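Local coordinates for protein 2-hydroxyethylphosphonate dioxygenase (Streptomyces viridochromogenes, PDB 4YAR) that converts 2-hydroxyethylphosphonate and dioxygen into hydroxymethylphosphonate and formate with a non-heme ferrous iron, a step in the biosynthesis of the antibiotic and herbicide phosphinothricin tripeptide, at residues N144-G148 against E149-P153; G227-S230 against A231-L235; A326-A329 against H330-D333. The protein carries 1 engineered substitution. All coordinates share one frame; numbering follows the deposited sequence.

In the fold
Each of the three contacts joins neighbouring pieces of one continuous run of chain, and they follow one another in series, with no nesting or crossing. Contact 1 comes first, where strand 143-146 gives way to the loop that leads back to its antiparallel neighbour, strand 156-159. Contact 2 starts helix 231-241, after the short loop that follows helix 215-224, in the helical part of the chain. Contact 3 turns the loop between strands 320-324 and 335-343, adjacent in the seven-stranded antiparallel sheet. None touches another: contacts 1 and 2 have centres 33 Å apart, and contact 3 comes within about 11 Å of each of them, measured between nearest atoms.

Contact 1 of 3, residues N144-G148 against E149-P153; sequences NGRWG and EEITP
Arg146 reaches past the end of its own strand to grip the backbone of Gly148 and Glu149, binding the first part of the long loop of a beta hairpin whose arms are strands 143-146 and 156-159. The guanidinium holds two successive carbonyls. Its NH2 donates to Glu149 O at 2.9 Å, with an N-H...O angle of 150° and the oxygen near the guanidinium plane. Its NE donates to Gly148 O at 3.0 Å, and here the acceptor is tilted 24° from that plane. A third carbonyl, Pro123 O, takes a hydrogen from NH1, so that all three nitrogens of this buried group are engaged by backbone oxygens and its rotation is fixed. NH2 also gives a hydrogen to a water at 2.8 Å, and that water in turn donates to Glu149 OE1 at 2.7 Å. The charges of Arg146 and Glu149 therefore meet through solvent, and the bend of the glutamate at chi2 (-79°) brings the carboxylate back to that water.

Further out comes the packing, in which a methyl rests near the guanidinium. The arginine runs fully extended, and Ile151 crosses it at about a right angle. Trp156 of the returning strand touches both side chains. The arginine side chain is about 7 Å from that of His182, an iron ligand of the enzyme that binds cadmium in this crystal, which is consistent with a place beside the active site. Ile151 CD1 comes obliquely to within 3.9 Å of Arg146 NE.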
ATOM      1  N   ASN A 144      21.911 -13.811  -4.774  1.00 20.53           N
ATOM      2  CA  ASN A 144      22.478 -12.899  -3.795  1.00 18.59           C
ATOM      3  C   ASN A 144      21.676 -11.630  -3.762  1.00 20.48           C
ATOM      4  O   ASN A 144      21.427 -11.044  -4.815  1.00 17.95           O
ATOM      5  CB  ASN A 144      23.899 -12.493  -4.176  1.00 18.99           C
ATOM      6  CG  ASN A 144      24.897 -13.663  -4.235  1.00 18.23           C
ATOM      7  OD1 ASN A 144      25.495 -13.906  -5.263  1.00 24.89           O
ATOM      8  ND2 ASN A 144      25.086 -14.349  -3.156  1.00 15.84           N
ATOM      9  N   GLY A 145      21.351 -11.169  -2.551  1.00 18.00           N
ATOM     10  CA  GLY A 145      20.842  -9.851  -2.325  1.00 17.95           C
ATOM     11  C   GLY A 145      21.925  -8.916  -1.825  1.00 19.69           C
ATOM     12  O   GLY A 145      22.733  -9.309  -0.961  1.00 21.00           O
ATOM     13  N   ARG A 146      21.966  -7.729  -2.406  1.00 21.65           N
ATOM     14  CA  ARG A 146      22.913  -6.646  -2.019  1.00 23.02           C
ATOM     15  C   ARG A 146      22.181  -5.383  -1.603  1.00 25.41           C
ATOM     16  O   ARG A 146      21.307  -4.890  -2.354  1.00 23.04           O
ATOM     17  CB  ARG A 146      23.881  -6.326  -3.160  1.00 22.84           C
ATOM     18  CG  ARG A 146      25.058  -5.436  -2.798  1.00 23.54           C
ATOM     19  CD  ARG A 146      25.879  -5.066  -4.024  1.00 25.30           C
ATOM     20  NE  ARG A 146      26.950  -4.118  -3.685  1.00 24.34           N
ATOM     21  CZ  ARG A 146      27.746  -3.539  -4.564  1.00 25.65           C
ATOM     22  NH1 ARG A 146      27.593  -3.778  -5.877  1.00 23.36           N
ATOM     23  NH2 ARG A 146      28.701  -2.708  -4.125  1.00 24.91           N
ATOM     24  N   TRP A 147      22.552  -4.847  -0.423  1.00 24.02           N
ATOM     25  CA  TRP A 147      21.909  -3.643   0.173  1.00 27.48           C
ATOM     26  C   TRP A 147      22.881  -2.546   0.617  1.00 30.96           C
ATOM     27  O   TRP A 147      22.495  -1.706   1.410  1.00 32.29           O
ATOM     28  CB  TRP A 147      21.024  -4.003   1.402  1.00 31.03           C
ATOM     29  CG  TRP A 147      20.051  -4.950   0.989  1.00 28.39           C
ATOM     30  CD1 TRP A 147      18.965  -4.701   0.161  1.00 33.43           C
ATOM     31  CD2 TRP A 147      20.141  -6.370   1.110  1.00 28.54           C
ATOM     32  NE1 TRP A 147      18.350  -5.894  -0.163  1.00 30.92           N
ATOM     33  CE2 TRP A 147      19.066  -6.926   0.382  1.00 27.51           C
ATOM     34  CE3 TRP A 147      21.019  -7.232   1.768  1.00 25.96           C
ATOM     35  CZ2 TRP A 147      18.832  -8.306   0.334  1.00 26.83           C
ATOM     36  CZ3 TRP A 147      20.762  -8.567   1.740  1.00 27.35           C
ATOM     37  CH2 TRP A 147      19.682  -9.104   1.024  1.00 25.88           C
ATOM     38  N   GLY A 148      24.095  -2.525   0.077  1.00 26.83           N
ATOM     39  CA  GLY A 148      25.140  -1.536   0.490  1.00 27.39           C
ATOM     40  C   GLY A 148      26.382  -1.657  -0.397  1.00 30.32           C
ATOM     41  O   GLY A 148      26.554  -2.622  -1.150  1.00 29.08           O
ATOM     42  N   GLU A 149      27.239  -0.648  -0.306  1.00 29.47           N
ATOM     43  CA  GLU A 149      28.419  -0.556  -1.105  1.00 33.09           C
ATOM     44  C   GLU A 149      29.424  -1.584  -0.703  1.00 31.46           C
ATOM     45  O   GLU A 149      29.955  -2.308  -1.535  1.00 28.68           O
ATOM     46  CB  GLU A 149      29.004   0.842  -0.968  1.00 36.75           C
ATOM     47  CG  GLU A 149      28.131   1.885  -1.647  1.00 40.60           C
ATOM     48  CD  GLU A 149      28.301   1.941  -3.149  1.00 43.49           C
ATOM     49  OE1 GLU A 149      29.291   1.395  -3.681  1.00 44.06           O
ATOM     50  OE2 GLU A 149      27.457   2.577  -3.803  1.00 46.02           O
ATOM     51  N   GLU A 150      29.659  -1.655   0.589  1.00 28.91           N
ATOM     52  CA  GLU A 150      30.619  -2.550   1.172  1.00 38.10           C
ATOM     53  C   GLU A 150      29.935  -3.944   1.326  1.00 31.45           C
ATOM     54  O   GLU A 150      28.768  -4.001   1.652  1.00 38.85           O
ATOM     55  CB  GLU A 150      31.061  -1.909   2.532  1.00 44.70           C
ATOM     56  CG  GLU A 150      32.378  -2.357   3.178  1.00 55.05           C
ATOM     57  CD  GLU A 150      32.494  -1.922   4.656  1.00 57.74           C
ATOM     58  OE1 GLU A 150      32.282  -0.726   4.955  1.00 62.47           O
ATOM     59  OE2 GLU A 150      32.800  -2.768   5.526  1.00 58.40           O
ATOM     60  N   ILE A 151      30.655  -5.030   1.044  1.00 35.15           N
ATOM     61  CA  ILE A 151      30.167  -6.415   1.261  1.00 32.37           C
ATOM     62  C   ILE A 151      30.439  -6.966   2.648  1.00 37.37           C
ATOM     63  O   ILE A 151      31.572  -7.281   2.988  1.00 43.38           O
ATOM     64  CB  ILE A 151      30.766  -7.387   0.228  1.00 31.22           C
ATOM     65  CG1 ILE A 151      30.446  -6.889  -1.189  1.00 29.03           C
ATOM     66  CG2 ILE A 151      30.258  -8.813   0.437  1.00 31.07           C
ATOM     67  CD1 ILE A 151      28.977  -6.535  -1.385  1.00 28.67           C
ATOM     68  N   THR A 152      29.376  -7.109   3.417  1.00 37.32           N
ATOM     69  CA  THR A 152      29.390  -7.522   4.813  1.00 37.44           C
ATOM     70  C   THR A 152      28.163  -8.417   5.038  1.00 36.85           C
ATOM     71  O   THR A 152      27.288  -8.442   4.228  1.00 31.50           O
ATOM     72  CB  THR A 152      29.264  -6.307   5.756  1.00 38.58           C
ATOM     73  OG1 THR A 152      27.927  -5.813   5.724  1.00 41.62           O
ATOM     74  CG2 THR A 152      30.230  -5.182   5.346  1.00 39.79           C
ATOM     75  N   PRO A 153      28.072  -9.105   6.183  1.00 38.91           N
ATOM     76  CA  PRO A 153      26.859  -9.877   6.445  1.00 38.77           C
ATOM     77  C   PRO A 153      25.607  -9.052   6.484  1.00 36.69           C
ATOM     78  O   PRO A 153      24.527  -9.575   6.223  1.00 36.53           O
ATOM     79  CB  PRO A 153      27.137 -10.453   7.835  1.00 40.21           C
ATOM     80  CG  PRO A 153      28.627 -10.636   7.802  1.00 39.55           C
ATOM     81  CD  PRO A 153      29.087  -9.355   7.224  1.00 38.15           C
TER
HETATM   82  O   HOH W   1      29.183  -0.393  -5.707  1.00 27.00           O

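Contact 2 of 3, residues G227-S230 against A231-L235; sequences GKVS and AGSVL
Ser230 and Ser233 form a capping box at the start of helix 231-241, with Ser230 as the N-cap. From the CB of Ser230, a chi1 of 60° tucks OG back above its own main chain. That torsion swings the hydroxyl over the first turn, where OG accepts from Ser233 N at 3.1 Å with an N-H...O angle of 156°. The box is completed in the opposite sense: Ser233 has a similar torsion, and its OG accepts from Ser230 N at 3.0 Å, a more bent bond of 132°. The first bond satisfies Ser233 N, a first-turn N-H that has no preceding helical carbonyl, and the return bond from Ser230 N closes the box. The main chain joins in when Val234 N donates to Ser230 O at 3.0 Å.

Outside the box, the residues flanking the cap add a hydrophobic staple. Val229, the centre of an inverse gamma turn, stands just before the N-cap and reaches over to Val234. On another side of the helix, Ala231 and Leu235 pack on Leu264 of helix 257-265. The staple closes through one methyl from each valine, Val229 CG1 and Val234 CG2, 3.5 Å apart.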
ATOM      1  N   GLY A 227      15.482  13.057  16.289  1.00 46.65           N
ATOM      2  CA  GLY A 227      15.715  12.369  17.556  1.00 47.42           C
ATOM      3  C   GLY A 227      14.700  11.265  17.626  1.00 45.68           C
ATOM      4  O   GLY A 227      14.251  10.774  16.592  1.00 47.10           O
ATOM      5  N   LYS A 228      14.301  10.870  18.821  1.00 42.52           N
ATOM      6  CA  LYS A 228      13.221   9.894  18.871  1.00 48.68           C
ATOM      7  C   LYS A 228      11.916  10.659  19.001  1.00 44.00           C
ATOM      8  O   LYS A 228      11.818  11.631  19.779  1.00 39.75           O
ATOM      9  CB  LYS A 228      13.398   8.814  19.941  1.00 52.23           C
ATOM     10  CG  LYS A 228      13.792   9.281  21.341  1.00 54.47           C
ATOM     11  CD  LYS A 228      13.738   8.105  22.341  1.00 56.56           C
ATOM     12  CE  LYS A 228      12.433   8.046  23.160  1.00 56.06           C
ATOM     13  NZ  LYS A 228      12.260   9.244  24.042  1.00 54.01           N
ATOM     14  N   VAL A 229      10.967  10.235  18.174  1.00 40.06           N
ATOM     15  CA  VAL A 229       9.632  10.826  18.082  1.00 34.30           C
ATOM     16  C   VAL A 229       8.824  10.113  19.134  1.00 35.27           C
ATOM     17  O   VAL A 229       8.252   9.074  18.836  1.00 35.93           O
ATOM     18  CB  VAL A 229       9.040  10.547  16.708  1.00 34.41           C
ATOM     19  CG1 VAL A 229       7.616  11.059  16.606  1.00 33.18           C
ATOM     20  CG2 VAL A 229       9.908  11.171  15.629  1.00 35.77           C
ATOM     21  N   SER A 230       8.842  10.633  20.364  1.00 29.96           N
ATOM     22  CA  SER A 230       8.296   9.966  21.523  1.00 25.87           C
ATOM     23  C   SER A 230       6.903  10.411  21.887  1.00 25.47           C
ATOM     24  O   SER A 230       6.372  11.354  21.298  1.00 26.62           O
ATOM     25  CB  SER A 230       9.201  10.260  22.689  1.00 27.95           C
ATOM     26  OG  SER A 230       9.246  11.652  22.910  1.00 27.43           O
ATOM     27  N   ALA A 231       6.312   9.783  22.896  1.00 23.72           N
ATOM     28  CA  ALA A 231       4.996  10.205  23.324  1.00 22.89           C
ATOM     29  C   ALA A 231       5.135  11.666  23.756  1.00 21.25           C
ATOM     30  O   ALA A 231       4.262  12.466  23.489  1.00 20.34           O
ATOM     31  CB  ALA A 231       4.439   9.317  24.434  1.00 23.57           C
ATOM     32  N   GLY A 232       6.202  12.008  24.447  1.00 21.74           N
ATOM     33  CA  GLY A 232       6.325  13.385  24.945  1.00 23.82           C
ATOM     34  C   GLY A 232       6.503  14.424  23.900  1.00 23.56           C
ATOM     35  O   GLY A 232       5.949  15.537  24.013  1.00 23.69           O
ATOM     36  N   SER A 233       7.304  14.108  22.888  1.00 22.30           N
ATOM     37  CA  SER A 233       7.635  15.123  21.850  1.00 24.87           C
ATOM     38  C   SER A 233       6.400  15.351  21.044  1.00 20.98           C
ATOM     39  O   SER A 233       6.083  16.503  20.729  1.00 19.79           O
ATOM     40  CB  SER A 233       8.794  14.733  20.933  1.00 25.01           C
ATOM     41  OG  SER A 233       8.501  13.599  20.163  1.00 28.56           O
ATOM     42  N   VAL A 234       5.709  14.260  20.668  1.00 18.70           N
ATOM     43  CA  VAL A 234       4.439  14.397  19.991  1.00 17.96           C
ATOM     44  C   VAL A 234       3.387  15.146  20.853  1.00 17.74           C
ATOM     45  O   VAL A 234       2.707  16.078  20.363  1.00 18.20           O
ATOM     46  CB  VAL A 234       3.920  13.046  19.434  1.00 19.71           C
ATOM     47  CG1 VAL A 234       2.592  13.264  18.697  1.00 19.69           C
ATOM     48  CG2 VAL A 234       4.924  12.424  18.468  1.00 22.07           C
ATOM     49  N   LEU A 235       3.220  14.768  22.119  1.00 16.41           N
ATOM     50  CA  LEU A 235       2.221  15.408  22.945  1.00 16.78           C
ATOM     51  C   LEU A 235       2.500  16.922  23.019  1.00 16.48           C
ATOM     52  O   LEU A 235       1.602  17.743  22.969  1.00 17.68           O
ATOM     53  CB  LEU A 235       2.222  14.818  24.368  1.00 15.90           C
ATOM     54  CG  LEU A 235       1.299  15.530  25.331  1.00 16.24           C
ATOM     55  CD1 LEU A 235      -0.166  15.506  24.945  1.00 16.21           C
ATOM     56  CD2 LEU A 235       1.409  15.037  26.787  1.00 18.39           C
TER

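Contact 3 of 3, residues A326-A329 against H330-D333; sequences ASAA and HLPD. With NA (sodium ion), chain L.
The imidazole of His330 stands oblique to the peptide of Ala329, with His330 ND1 4.1 Å from Ala329 C. The ring carries a sodium ion, 2.4 Å from His330 ND1, that stands well out of the ring plane and leans to the CE1 side. Gln296 and several waters complete the site, although two of those waters are modelled so close to the ion that the details of its shell are doubtful. NE2 is hydrogen-bonded to Asp294 O, so both ring nitrogens have partners. The second ring, the pyrrolidine of Pro332, is met by Ala329 O, which is 3.6 Å from both CG and CD of the proline.

Between the rings, the backbone folds back on itself. Leu331 N donates to Ala328 O at 2.9 Å, with the donor above the carbonyl plane. A water accepts from Ala328 N at 2.8 Å and lies equally close to Leu331 O. Alongside, Ala328 CB and Leu331 CB approach to 4.2 Å, a light apolar touch. Ala328 to Leu331 is thus a type I beta turn, here within the hairpin connection from strand 320-324 to strand 335-343, whose third residue, His330, binds the sodium ion of this crystal.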
ATOM      1  N   ALA A 326       7.266 -12.678   4.098  1.00 14.52           N
ATOM      2  CA  ALA A 326       7.706 -11.646   5.010  1.00 13.82           C
ATOM      3  C   ALA A 326       6.682 -10.521   5.254  1.00 15.70           C
ATOM      4  O   ALA A 326       5.950 -10.095   4.340  1.00 16.64           O
ATOM      5  CB  ALA A 326       9.009 -11.113   4.540  1.00 15.68           C
ATOM      6  N   SER A 327       6.696  -9.977   6.482  1.00 16.96           N
ATOM      7  CA  SER A 327       5.832  -8.841   6.863  1.00 19.17           C
ATOM      8  C   SER A 327       6.586  -7.907   7.815  1.00 19.04           C
ATOM      9  O   SER A 327       7.622  -8.274   8.385  1.00 19.93           O
ATOM     10  CB  SER A 327       4.530  -9.288   7.529  1.00 19.87           C
ATOM     11  OG  SER A 327       4.755 -10.028   8.715  1.00 22.17           O
ATOM     12  N   ALA A 328       6.013  -6.726   8.016  1.00 18.88           N
ATOM     13  CA  ALA A 328       6.615  -5.752   8.874  1.00 18.10           C
ATOM     14  C   ALA A 328       5.507  -5.000   9.563  1.00 18.37           C
ATOM     15  O   ALA A 328       4.665  -4.458   8.895  1.00 16.43           O
ATOM     16  CB  ALA A 328       7.467  -4.809   8.059  1.00 19.88           C
ATOM     17  N   ALA A 329       5.462  -5.005  10.899  1.00 18.82           N
ATOM     18  CA  ALA A 329       4.419  -4.228  11.626  1.00 19.03           C
ATOM     19  C   ALA A 329       4.456  -2.724  11.407  1.00 19.43           C
ATOM     20  O   ALA A 329       3.424  -2.075  11.552  1.00 24.37           O
ATOM     21  CB  ALA A 329       4.471  -4.540  13.122  1.00 16.92           C
ATOM     22  N   HIS A 330       5.582  -2.186  10.933  1.00 20.11           N
ATOM     23  CA  HIS A 330       5.635  -0.773  10.512  1.00 21.41           C
ATOM     24  C   HIS A 330       5.064  -0.539   9.170  1.00 17.43           C
ATOM     25  O   HIS A 330       4.995   0.631   8.788  1.00 16.92           O
ATOM     26  CB  HIS A 330       7.088  -0.276  10.457  1.00 23.96           C
ATOM     27  CG  HIS A 330       7.838  -0.514  11.716  1.00 31.63           C
ATOM     28  ND1 HIS A 330       8.356  -1.770  12.010  1.00 36.97           N
ATOM     29  CD2 HIS A 330       8.214   0.301  12.734  1.00 35.78           C
ATOM     30  CE1 HIS A 330       8.920  -1.749  13.185  1.00 19.98           C
ATOM     31  NE2 HIS A 330       8.909  -0.489  13.630  1.00 38.59           N
ATOM     32  N   LEU A 331       4.656  -1.617   8.454  1.00 15.38           N
ATOM     33  CA  LEU A 331       4.129  -1.469   7.115  1.00 15.18           C
ATOM     34  C   LEU A 331       2.869  -2.339   7.078  1.00 15.31           C
ATOM     35  O   LEU A 331       2.806  -3.341   6.325  1.00 16.01           O
ATOM     36  CB  LEU A 331       5.144  -1.916   6.035  1.00 17.42           C
ATOM     37  CG  LEU A 331       6.362  -0.990   5.907  1.00 17.59           C
ATOM     38  CD1 LEU A 331       7.503  -1.638   5.135  1.00 19.11           C
ATOM     39  CD2 LEU A 331       5.956   0.357   5.330  1.00 17.47           C
ATOM     40  N   PRO A 332       1.823  -1.932   7.830  1.00 15.04           N
ATOM     41  CA  PRO A 332       0.598  -2.740   7.894  1.00 15.64           C
ATOM     42  C   PRO A 332      -0.179  -2.931   6.617  1.00 16.13           C
ATOM     43  O   PRO A 332      -1.022  -3.846   6.552  1.00 19.49           O
ATOM     44  CB  PRO A 332      -0.280  -1.981   8.878  1.00 15.94           C
ATOM     45  CG  PRO A 332       0.638  -1.052   9.590  1.00 16.46           C
ATOM     46  CD  PRO A 332       1.727  -0.733   8.653  1.00 15.10           C
ATOM     47  N   ASP A 333      -0.004  -2.073   5.639  1.00 15.42           N
ATOM     48  CA  ASP A 333      -0.778  -2.175   4.394  1.00 18.41           C
ATOM     49  C   ASP A 333      -0.101  -3.040   3.286  1.00 19.01           C
ATOM     50  O   ASP A 333      -0.672  -3.157   2.210  1.00 21.41           O
ATOM     51  CB  ASP A 333      -1.001  -0.819   3.814  1.00 16.93           C
ATOM     52  CG  ASP A 333      -1.821   0.131   4.747  1.00 18.41           C
ATOM     53  OD1 ASP A 333      -2.536  -0.323   5.625  1.00 18.84           O
ATOM     54  OD2 ASP A 333      -1.708   1.356   4.569  1.00 19.88           O
TER
HETATM   55 NA    NA L 511      10.487  -2.365  11.109  1.00 12.46          NA
HETATM   56  O   HOH W   2       4.288  -5.665   6.017  1.00 24.74           O
HETATM   57  O   HOH W   3       9.693  -1.653   8.704  1.00 26.28           O
HETATM   58  O   HOH W   4      11.542  -3.077  12.651  1.00 45.31           O
HETATM   59  O   HOH W   5       9.525  -2.168  10.059  1.00 49.35           O
HETATM   60  O   HOH W   6       8.405  -3.904  11.373  1.00 27.80           O